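Local coordinates for putative PAS/PAC sensor protein (Nakamurella multipartita DSM 44233, PDB 6HMJ), which senses blue light through a flavin-binding light-oxygen-voltage module and binds RNA to regulate translation, at the interface of chains A and B. Residues are numbered along the deposited sequence; one frame, centred on the assembly and turned at random. Chains: chain A/B, Putative PAS/PAC sensor protein.

The interface of chains A and B. Residues chain A 73-75, 91, 93, 95; chain B 12, 93, 109, 111.
A:Val75 and B:Phe12 meet in a sheet-against-sheet interface between two copies in the deposited assembly, probably a dimer contact, where the outer faces of the N-terminal PAS beta-sheets pack together by apolar contact and join the chains at this end of the assembly. This patch hides about 312 Å² of protein surface, summed over both chains, and no polar atoms pair across it. A:Val75, on strand 74-82, points tip to tip at the aromatic ring and lays its CG2 methyl over one face, 3.4 Å from B:Phe12 CD2 and displaced toward the rim. That branch stands anti to the carbonyl carbon, with CG1 anti to the backbone N, which turns CG2 onto the ring. With B:Phe12 CG between the backbone N and carbonyl carbon (chi1 65°), the ring is swung toward chain A, and its far end reaches the start of the strand, CZ 4.1 Å from A:Val74 CA, and the A:Pro73 carbonyl just before it, CE1 3.9 Å from O. An alanine in place of B:Phe12 would probably open a gap beneath A:Val75 and leave its CG2 methyl without the ring face that covers it. Beside the valine-phenylalanine pair, the A:Thr93 methyl CG2 meets B:Val109 CG2 head-on at 3.6 Å, while A:Thr95 passes alongside the same valine branch, methyl to methyl. The two copies of Thr93 lie antiparallel alongside one another: A:Thr93 CG2 packs 3.5 Å from B:Thr93 OG1, and the two hydroxyl oxygens OG1 stay 3.8 Å apart. Next to A:Val75, the bent chain of A:Met91 brings SD alongside B:Thr111, 4.1 Å from its CG2. The two-fold repeats the other contacts with the chains exchanged, while Thr93 meets its own copy with the two side chains turned differently (chi1 -58° in A, 71° in B). These apolar contacts appear to hold the PAS sheets of the two copies against each other and may help keep the photoreceptor dimeric.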
loop_
_atom_site.group_PDB
_atom_site.type_symbol
_atom_site.label_atom_id
_atom_site.label_comp_id
_atom_site.label_asym_id
_atom_site.label_seq_id
_atom_site.Cartn_x
_atom_site.Cartn_y
_atom_site.Cartn_z
ATOM N N PRO A 73 -14.520 -22.049 53.487
ATOM C CA PRO A 73 -14.355 -22.604 52.138
ATOM C C PRO A 73 -12.905 -22.962 51.850
ATOM O O PRO A 73 -11.972 -22.352 52.376
ATOM C CB PRO A 73 -14.849 -21.475 51.229
ATOM C CG PRO A 73 -15.857 -20.764 52.059
ATOM C CD PRO A 73 -15.337 -20.820 53.472
ATOM N N VAL A 74 -12.725 -23.967 50.995
ATOM C CA VAL A 74 -11.401 -24.461 50.630
ATOM C C VAL A 74 -11.376 -24.745 49.136
ATOM O O VAL A 74 -12.364 -25.220 48.566
ATOM C CB VAL A 74 -11.036 -25.735 51.422
ATOM C CG1 VAL A 74 -9.617 -26.177 51.096
ATOM C CG2 VAL A 74 -11.209 -25.508 52.918
ATOM N N VAL A 75 -10.243 -24.449 48.501
ATOM C CA VAL A 75 -10.019 -24.770 47.097
ATOM C C VAL A 75 -8.708 -25.534 46.981
ATOM O O VAL A 75 -7.704 -25.157 47.595
ATOM C CB VAL A 75 -9.991 -23.505 46.214
ATOM C CG1 VAL A 75 -9.678 -23.873 44.771
ATOM C CG2 VAL A 75 -11.314 -22.759 46.309
ATOM N N MET A 91 -9.917 -28.655 39.566
ATOM C CA MET A 91 -9.994 -27.832 40.765
ATOM C C MET A 91 -11.229 -28.261 41.543
ATOM O O MET A 91 -12.303 -28.434 40.958
ATOM C CB MET A 91 -10.065 -26.342 40.399
ATOM C CG MET A 91 -10.161 -25.386 41.585
ATOM S SD MET A 91 -11.392 -24.077 41.369
ATOM C CE MET A 91 -12.905 -25.032 41.257
ATOM N N THR A 93 -13.737 -27.271 44.771
ATOM C CA THR A 93 -14.197 -26.277 45.729
ATOM C C THR A 93 -15.036 -26.974 46.791
ATOM O O THR A 93 -15.881 -27.818 46.474
ATOM C CB THR A 93 -15.017 -25.183 45.040
ATOM O OG1 THR A 93 -14.226 -24.562 44.019
ATOM C CG2 THR A 93 -15.457 -24.126 46.042
ATOM N N THR A 95 -17.433 -26.280 50.236
ATOM C CA THR A 95 -18.172 -25.400 51.129
ATOM C C THR A 95 -18.965 -26.245 52.117
ATOM O O THR A 95 -19.446 -27.333 51.786
ATOM C CB THR A 95 -19.107 -24.460 50.361
ATOM O OG1 THR A 95 -19.943 -25.217 49.481
ATOM C CG2 THR A 95 -18.296 -23.463 49.548
ATOM N N PHE B 12 -8.701 -17.096 46.088
ATOM C CA PHE B 12 -10.139 -17.273 45.960
ATOM C C PHE B 12 -10.829 -16.590 47.130
ATOM O O PHE B 12 -10.233 -16.363 48.186
ATOM C CB PHE B 12 -10.532 -18.757 45.909
ATOM C CG PHE B 12 -10.247 -19.506 47.177
ATOM C CD1 PHE B 12 -11.112 -19.426 48.257
ATOM C CD2 PHE B 12 -9.118 -20.298 47.290
ATOM C CE1 PHE B 12 -10.851 -20.114 49.426
ATOM C CE2 PHE B 12 -8.854 -20.991 48.456
ATOM C CZ PHE B 12 -9.722 -20.899 49.524
ATOM N N THR B 93 -18.009 -20.923 41.418
ATOM C CA THR B 93 -18.852 -22.070 41.717
ATOM C C THR B 93 -19.924 -21.652 42.714
ATOM O O THR B 93 -19.659 -20.868 43.630
ATOM C CB THR B 93 -18.036 -23.235 42.279
ATOM O OG1 THR B 93 -17.606 -22.922 43.607
ATOM C CG2 THR B 93 -16.817 -23.510 41.405
ATOM N N VAL B 109 -18.093 -19.148 45.456
ATOM C CA VAL B 109 -16.640 -19.113 45.587
ATOM C C VAL B 109 -16.067 -18.627 44.263
ATOM O O VAL B 109 -16.154 -19.329 43.249
ATOM C CB VAL B 109 -16.056 -20.482 45.963
ATOM C CG1 VAL B 109 -14.531 -20.436 45.941
ATOM C CG2 VAL B 109 -16.559 -20.915 47.330
ATOM N N THR B 111 -12.774 -17.867 42.174
ATOM C CA THR B 111 -11.392 -18.323 42.172
ATOM C C THR B 111 -10.639 -17.694 41.009
ATOM O O THR B 111 -11.185 -17.534 39.913
ATOM C CB THR B 111 -11.319 -19.853 42.070
ATOM O OG1 THR B 111 -11.916 -20.441 43.233
ATOM C CG2 THR B 111 -9.877 -20.325 41.952
#